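Putative arylalkylamine N-Acetyltransferase 7 (PDB 4FD7) probably transfers an acetyl group from acetyl-CoA to the nitrogen of amine substrates, as members of the GNAT N-acetyltransferase family do. Local coordinates at residues 62-73 / 117-125; 90-99 / 156-164. All blocks are in the same frame, centred on the assembly; numbering follows the deposited sequence.

Interaction 1 (62-73 / 117-125); sequences KGLAKDLVAMGD and FNSAIFQAI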
# COMPACT_ATOMS: atom_id res chain seq x y z
N LYS A 62 5.26 16.60 -1.93
CA LYS A 62 6.59 16.81 -1.35
C LYS A 62 7.72 16.81 -2.39
O LYS A 62 8.88 17.08 -2.04
CB LYS A 62 6.90 15.75 -0.28
CG LYS A 62 6.03 15.83 0.96
CD LYS A 62 6.01 17.24 1.50
CE LYS A 62 6.53 17.29 2.92
NZ LYS A 62 6.54 18.71 3.36
N GLY A 63 7.40 16.51 -3.65
CA GLY A 63 8.42 16.47 -4.68
C GLY A 63 9.34 15.27 -4.53
O GLY A 63 10.47 15.29 -5.00
N LEU A 64 8.87 14.24 -3.86
CA LEU A 64 9.66 13.06 -3.60
C LEU A 64 10.40 12.43 -4.80
O LEU A 64 11.51 12.01 -4.65
CB LEU A 64 8.78 12.00 -2.91
CG LEU A 64 9.44 10.71 -2.44
CD1 LEU A 64 10.92 10.87 -2.46
CD2 LEU A 64 9.00 10.37 -1.05
N ALA A 65 9.77 12.34 -5.95
CA ALA A 65 10.38 11.59 -7.05
C ALA A 65 11.62 12.25 -7.68
O ALA A 65 12.37 11.60 -8.41
CB ALA A 65 9.33 11.29 -8.14
N LYS A 66 11.83 13.53 -7.41
CA LYS A 66 13.00 14.24 -7.92
C LYS A 66 14.08 14.31 -6.87
O LYS A 66 15.22 14.68 -7.15
CB LYS A 66 12.63 15.67 -8.35
CG LYS A 66 11.79 15.76 -9.62
CD LYS A 66 12.29 14.82 -10.72
CE LYS A 66 11.44 15.02 -11.98
NZ LYS A 66 11.77 14.09 -13.10
N ASP A 67 13.72 13.95 -5.64
CA ASP A 67 14.69 14.01 -4.54
C ASP A 67 15.37 12.68 -4.27
O ASP A 67 14.75 11.75 -3.78
CB ASP A 67 14.04 14.49 -3.24
CG ASP A 67 15.07 14.88 -2.21
OD1 ASP A 67 15.64 13.98 -1.54
OD2 ASP A 67 15.34 16.09 -2.09
N LEU A 68 16.68 12.61 -4.53
CA LEU A 68 17.37 11.32 -4.40
C LEU A 68 17.46 10.79 -2.97
O LEU A 68 17.40 9.57 -2.76
CB LEU A 68 18.76 11.36 -5.08
CG LEU A 68 18.77 11.69 -6.58
CD1 LEU A 68 20.19 11.79 -7.14
CD2 LEU A 68 17.97 10.67 -7.38
N VAL A 69 17.62 11.68 -1.98
CA VAL A 69 17.72 11.22 -0.60
C VAL A 69 16.38 10.63 -0.14
O VAL A 69 16.32 9.56 0.47
CB VAL A 69 18.17 12.35 0.35
CG1 VAL A 69 18.20 11.86 1.79
CG2 VAL A 69 19.55 12.87 -0.05
N ALA A 70 15.30 11.31 -0.46
CA ALA A 70 13.98 10.81 -0.08
C ALA A 70 13.62 9.49 -0.78
O ALA A 70 13.05 8.56 -0.17
CB ALA A 70 12.93 11.88 -0.34
N MET A 71 13.96 9.40 -2.07
CA MET A 71 13.82 8.14 -2.80
C MET A 71 14.63 7.02 -2.14
O MET A 71 14.16 5.88 -2.01
CB MET A 71 14.21 8.33 -4.26
CG MET A 71 13.22 9.14 -5.05
SD MET A 71 11.60 8.34 -5.12
CE MET A 71 12.06 6.82 -5.94
N GLY A 72 15.84 7.36 -1.70
CA GLY A 72 16.68 6.39 -1.01
C GLY A 72 16.02 5.91 0.27
O GLY A 72 16.14 4.73 0.62
N ASP A 73 15.33 6.81 0.97
CA ASP A 73 14.58 6.43 2.16
C ASP A 73 13.49 5.42 1.84
O ASP A 73 13.44 4.33 2.43
CB ASP A 73 13.93 7.63 2.85
CG ASP A 73 14.92 8.50 3.60
OD1 ASP A 73 15.93 7.96 4.12
OD2 ASP A 73 14.69 9.72 3.67
N PHE A 117 14.92 8.38 9.10
CA PHE A 117 15.26 8.46 7.69
C PHE A 117 16.20 9.64 7.46
O PHE A 117 16.34 10.51 8.33
CB PHE A 117 13.98 8.61 6.86
CG PHE A 117 13.09 7.39 6.93
CD1 PHE A 117 13.31 6.31 6.10
CD2 PHE A 117 12.04 7.33 7.84
CE1 PHE A 117 12.50 5.18 6.16
CE2 PHE A 117 11.22 6.21 7.91
CZ PHE A 117 11.45 5.13 7.07
N ASN A 118 16.83 9.67 6.30
CA ASN A 118 17.81 10.69 5.98
C ASN A 118 17.17 12.00 5.56
O ASN A 118 17.66 13.09 5.88
CB ASN A 118 18.76 10.17 4.91
CG ASN A 118 19.44 8.88 5.33
OD1 ASN A 118 20.08 8.83 6.39
ND2 ASN A 118 19.27 7.83 4.55
N SER A 119 16.05 11.88 4.85
CA SER A 119 15.41 13.06 4.26
C SER A 119 14.33 13.64 5.16
O SER A 119 13.51 12.90 5.70
CB SER A 119 14.79 12.71 2.91
OG SER A 119 13.61 11.94 3.09
N ALA A 120 14.31 14.96 5.30
CA ALA A 120 13.20 15.62 5.98
C ALA A 120 11.89 15.20 5.35
O ALA A 120 10.91 14.95 6.05
CB ALA A 120 13.34 17.14 5.92
N ILE A 121 11.91 15.12 4.01
CA ILE A 121 10.75 14.79 3.21
C ILE A 121 10.12 13.44 3.59
O ILE A 121 8.94 13.37 3.95
CB ILE A 121 11.11 14.79 1.71
CG1 ILE A 121 11.27 16.23 1.18
CG2 ILE A 121 10.06 14.03 0.88
CD1 ILE A 121 11.86 16.28 -0.23
N PHE A 122 10.90 12.36 3.51
CA PHE A 122 10.29 11.08 3.86
C PHE A 122 10.05 10.94 5.35
O PHE A 122 9.11 10.26 5.77
CB PHE A 122 11.00 9.86 3.27
CG PHE A 122 10.17 8.60 3.36
CD1 PHE A 122 9.09 8.42 2.51
CD2 PHE A 122 10.41 7.64 4.34
CE1 PHE A 122 8.27 7.29 2.59
CE2 PHE A 122 9.61 6.50 4.44
CZ PHE A 122 8.53 6.32 3.56
N GLN A 123 10.86 11.59 6.17
CA GLN A 123 10.61 11.50 7.60
C GLN A 123 9.24 12.09 7.91
O GLN A 123 8.49 11.55 8.72
CB GLN A 123 11.69 12.21 8.42
CG GLN A 123 11.52 11.97 9.91
CD GLN A 123 12.04 10.61 10.33
OE1 GLN A 123 13.20 10.29 10.09
NE2 GLN A 123 11.18 9.81 10.96
N ALA A 124 8.92 13.20 7.23
CA ALA A 124 7.61 13.81 7.37
C ALA A 124 6.51 12.91 6.86
O ALA A 124 5.46 12.78 7.49
CB ALA A 124 7.57 15.16 6.66
N ILE A 125 6.71 12.28 5.71
CA ILE A 125 5.65 11.40 5.21
C ILE A 125 5.39 10.22 6.16
O ILE A 125 4.25 9.95 6.59
CB ILE A 125 5.98 10.88 3.81
CG1 ILE A 125 5.97 12.05 2.82
CG2 ILE A 125 5.00 9.77 3.39
CD1 ILE A 125 6.58 11.74 1.48
O HOH W 1 18.60 8.32 1.88
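Asp73, in helix 68-81, grips the start of helix 120-136, joining two helices of the GNAT fold at an N-cap. Its CG lies anti to its carbonyl carbon (chi1 -75°), which turns the carboxylate toward the N-H groups of Asn118 and Ser119. Asp73 OD1 takes the N-H of Asn118 at 2.9 Å. Asp73 OD2 holds Ser119 twice, through its syn lone pair to Ser119 N at 2.8 Å and by a short bond from Ser119 OG at 2.5 Å. That hydroxyl, wedged between backbone N and carbonyl carbon (chi1 74°), accepts from Phe122 N; Asp73 probably helps to hold it in place. The methylene of Asp73 packs on Phe122 CB, while Phe122 CD2 sits over the centre of the Phe117 ring. The apolar side is built by Ile121: its CG2 lies 3.8 Å from both Lys62 CB and Ala70 CB, and its CD1 reaches Lys62 O. Leu64 CD2 lies near the Phe122 ring edge and 3.8 Å from Ile125 CD1. The Lys62 chain runs alongside Ile125 in the opposite sense, NZ hydrogen-bonding Asn221 O, with a cation-pi contact to Tyr222. Beside Val69, a water donates to Val69 O and accepts from Asn118 ND2 at 2.8 Å.

Interaction 2 (90-99 / 156-164); sequences CFREGSDEIV and DPKYRGRGI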
# COMPACT_ATOMS: atom_id res chain seq x y z
N CYS A 90 0.26 -7.73 -9.53
CA CYS A 90 -0.77 -8.04 -10.53
C CYS A 90 -0.12 -8.26 -11.89
O CYS A 90 0.73 -7.47 -12.34
CB CYS A 90 -1.80 -6.89 -10.62
SG CYS A 90 -3.14 -7.11 -11.84
N PHE A 91 -0.52 -9.34 -12.55
CA PHE A 91 -0.08 -9.61 -13.92
C PHE A 91 -1.29 -9.79 -14.81
O PHE A 91 -2.32 -10.27 -14.37
CB PHE A 91 0.76 -10.89 -14.02
CG PHE A 91 2.07 -10.83 -13.27
CD1 PHE A 91 3.07 -9.94 -13.64
CD2 PHE A 91 2.30 -11.70 -12.21
CE1 PHE A 91 4.30 -9.92 -12.95
CE2 PHE A 91 3.52 -11.67 -11.51
CZ PHE A 91 4.51 -10.78 -11.88
N ARG A 92 -1.15 -9.40 -16.07
CA ARG A 92 -2.12 -9.74 -17.10
C ARG A 92 -1.72 -11.11 -17.68
O ARG A 92 -0.55 -11.34 -17.98
CB ARG A 92 -2.07 -8.68 -18.20
CG ARG A 92 -3.13 -8.82 -19.29
CD ARG A 92 -3.03 -7.62 -20.21
NE ARG A 92 -1.64 -7.40 -20.60
CZ ARG A 92 -1.20 -7.44 -21.85
NH1 ARG A 92 -2.06 -7.66 -22.85
NH2 ARG A 92 0.08 -7.24 -22.11
N GLU A 93 -2.69 -12.02 -17.82
CA GLU A 93 -2.43 -13.33 -18.41
C GLU A 93 -1.84 -13.16 -19.80
O GLU A 93 -2.44 -12.50 -20.64
CB GLU A 93 -3.71 -14.15 -18.52
CG GLU A 93 -4.45 -14.36 -17.22
CD GLU A 93 -3.67 -15.16 -16.21
OE1 GLU A 93 -3.96 -14.97 -15.00
OE2 GLU A 93 -2.79 -15.96 -16.61
N GLY A 94 -0.67 -13.74 -20.01
CA GLY A 94 0.01 -13.65 -21.29
C GLY A 94 1.26 -12.80 -21.22
O GLY A 94 2.03 -12.75 -22.19
N SER A 95 1.48 -12.14 -20.09
CA SER A 95 2.58 -11.18 -19.99
C SER A 95 3.25 -11.17 -18.62
O SER A 95 2.58 -11.21 -17.59
CB SER A 95 2.09 -9.77 -20.32
OG SER A 95 3.10 -8.82 -20.05
N ASP A 96 4.58 -11.08 -18.61
CA ASP A 96 5.31 -11.11 -17.36
C ASP A 96 5.53 -9.71 -16.80
O ASP A 96 6.19 -9.52 -15.77
CB ASP A 96 6.63 -11.85 -17.54
CG ASP A 96 6.43 -13.31 -17.91
OD1 ASP A 96 5.98 -14.07 -17.04
OD2 ASP A 96 6.70 -13.68 -19.07
N GLU A 97 4.95 -8.73 -17.48
CA GLU A 97 5.15 -7.34 -17.10
C GLU A 97 4.30 -6.96 -15.89
O GLU A 97 3.12 -7.32 -15.81
CB GLU A 97 4.78 -6.44 -18.28
CG GLU A 97 5.36 -5.06 -18.22
CD GLU A 97 5.09 -4.30 -19.50
OE1 GLU A 97 5.75 -4.61 -20.52
OE2 GLU A 97 4.20 -3.43 -19.50
N ILE A 98 4.90 -6.24 -14.94
CA ILE A 98 4.17 -5.84 -13.74
C ILE A 98 3.06 -4.83 -14.06
O ILE A 98 3.32 -3.76 -14.61
CB ILE A 98 5.10 -5.26 -12.66
CG1 ILE A 98 6.02 -6.36 -12.12
CG2 ILE A 98 4.27 -4.62 -11.52
CD1 ILE A 98 7.09 -5.85 -11.18
N VAL A 99 1.82 -5.17 -13.70
CA VAL A 99 0.71 -4.25 -13.91
C VAL A 99 0.58 -3.32 -12.71
O VAL A 99 0.50 -2.09 -12.85
CB VAL A 99 -0.62 -4.97 -14.15
CG1 VAL A 99 -1.75 -3.97 -14.26
CG2 VAL A 99 -0.55 -5.82 -15.42
N ASP A 156 0.53 0.78 -13.09
CA ASP A 156 1.06 1.38 -14.31
C ASP A 156 -0.07 2.17 -14.96
O ASP A 156 -1.14 1.63 -15.22
CB ASP A 156 1.56 0.29 -15.26
CG ASP A 156 2.24 0.85 -16.50
OD1 ASP A 156 1.92 1.98 -16.93
OD2 ASP A 156 3.10 0.14 -17.05
N PRO A 157 0.18 3.47 -15.21
CA PRO A 157 -0.76 4.38 -15.84
C PRO A 157 -1.44 3.83 -17.09
O PRO A 157 -2.61 4.14 -17.31
CB PRO A 157 0.13 5.57 -16.21
CG PRO A 157 1.12 5.60 -15.13
CD PRO A 157 1.43 4.16 -14.84
N LYS A 158 -0.77 3.00 -17.88
CA LYS A 158 -1.41 2.50 -19.09
C LYS A 158 -2.43 1.39 -18.80
O LYS A 158 -3.05 0.85 -19.72
CB LYS A 158 -0.40 2.08 -20.16
CG LYS A 158 0.30 0.76 -19.91
CD LYS A 158 1.63 0.72 -20.66
CE LYS A 158 2.17 -0.69 -20.72
NZ LYS A 158 1.76 -1.43 -19.50
N TYR A 159 -2.59 1.07 -17.51
CA TYR A 159 -3.62 0.13 -17.07
C TYR A 159 -4.63 0.76 -16.12
O TYR A 159 -5.46 0.05 -15.55
CB TYR A 159 -2.98 -1.06 -16.35
CG TYR A 159 -2.40 -2.08 -17.28
CD1 TYR A 159 -1.03 -2.18 -17.46
CD2 TYR A 159 -3.22 -2.95 -17.98
CE1 TYR A 159 -0.49 -3.12 -18.30
CE2 TYR A 159 -2.69 -3.90 -18.84
CZ TYR A 159 -1.32 -3.97 -19.00
OH TYR A 159 -0.79 -4.91 -19.85
N ARG A 160 -4.56 2.08 -15.93
CA ARG A 160 -5.51 2.67 -14.98
C ARG A 160 -6.93 2.74 -15.55
O ARG A 160 -7.15 2.53 -16.75
CB ARG A 160 -5.00 4.02 -14.42
CG ARG A 160 -4.11 3.86 -13.16
CD ARG A 160 -3.41 5.16 -12.78
NE ARG A 160 -2.01 4.96 -12.41
CZ ARG A 160 -1.12 5.95 -12.32
NH1 ARG A 160 -1.50 7.20 -12.60
NH2 ARG A 160 0.14 5.71 -11.98
N GLY A 161 -7.89 2.95 -14.66
CA GLY A 161 -9.29 3.03 -15.05
C GLY A 161 -9.93 1.66 -15.24
O GLY A 161 -11.03 1.55 -15.76
N ARG A 162 -9.22 0.62 -14.81
CA ARG A 162 -9.65 -0.75 -15.05
C ARG A 162 -10.04 -1.48 -13.77
O ARG A 162 -10.41 -2.66 -13.79
CB ARG A 162 -8.55 -1.52 -15.79
CG ARG A 162 -8.50 -1.17 -17.28
CD ARG A 162 -7.20 -1.58 -17.92
NE ARG A 162 -7.16 -1.30 -19.36
CZ ARG A 162 -6.74 -0.16 -19.89
NH1 ARG A 162 -6.73 0.00 -21.21
NH2 ARG A 162 -6.33 0.84 -19.12
N GLY A 163 -9.95 -0.77 -12.64
CA GLY A 163 -10.30 -1.37 -11.37
C GLY A 163 -9.20 -2.21 -10.77
O GLY A 163 -9.44 -2.95 -9.80
N ILE A 164 -7.99 -2.09 -11.32
CA ILE A 164 -6.86 -2.92 -10.89
C ILE A 164 -6.48 -2.69 -9.41
O ILE A 164 -6.21 -3.66 -8.68
CB ILE A 164 -5.64 -2.82 -11.86
CG1 ILE A 164 -5.84 -3.77 -13.05
CG2 ILE A 164 -4.32 -3.14 -11.15
CD1 ILE A 164 -5.45 -3.19 -14.39
O HOH W 2 4.65 -1.87 -15.84
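Val99 meets the turn after strand 146-155 with both backbone and side chain; segment 156-164 runs on from this turn into the Arg-Gly-Arg-Gly loop that in GNAT enzymes typically receives the pyrophosphate of acetyl-CoA. Asp156 N donates to Val99 O at 2.9 Å, continuing the antiparallel pairing of strands 98-108 and 146-155. Val99 CG1, anti to the backbone N (chi1 176°), makes a CH-pi contact over one face of Tyr159, 4.0 Å from the ring centroid. The same methyl touches Ile164 CD1, and Ile164 CG2 goes on to Cys90 SG; Phe18 backs both Cys90 and Ile164. At the edge of the Tyr159 ring the Arg92 chain crosses at about a right angle, bringing NE close to OH at too poor an angle for a hydrogen bond; its guanidinium pairs with Asp22. Further out, Lys158 NZ bridges Glu97 OE2 and Asp156 OD2, each at 3.2 Å, and probably eases the repulsion between these carboxylates. Asp156 is positioned by its own Asx turn, in which OD1 accepts from Lys158 N, and by a water that donates to Asp156 OD2 at 2.8 Å and to Ile98 O at 2.6 Å.

Overall arrangement
The two contacts lie in one GNAT fold, their centres 27 Å apart and their nearest atoms about 11 Å apart, without touching. Along the chain their segments alternate, 62-73, 90-99, 117-125, 156-164: helix 68-81 leads into strand 88-92, and strand 98-108 into helix 120-136. Interaction 1 joins helix 68-81 and the turn before it to the N-terminal end of helix 120-136; interaction 2 lies at the end of the five-stranded antiparallel sheet, where strand 146-155 gives way to the loop before helix 164-170. Helix 41-55 lies beside both, touched by Met71 of 62-73 and by Pro157 of 156-164. Interaction 2 includes the probable cofactor loop, while interaction 1 lies on another part of the fold.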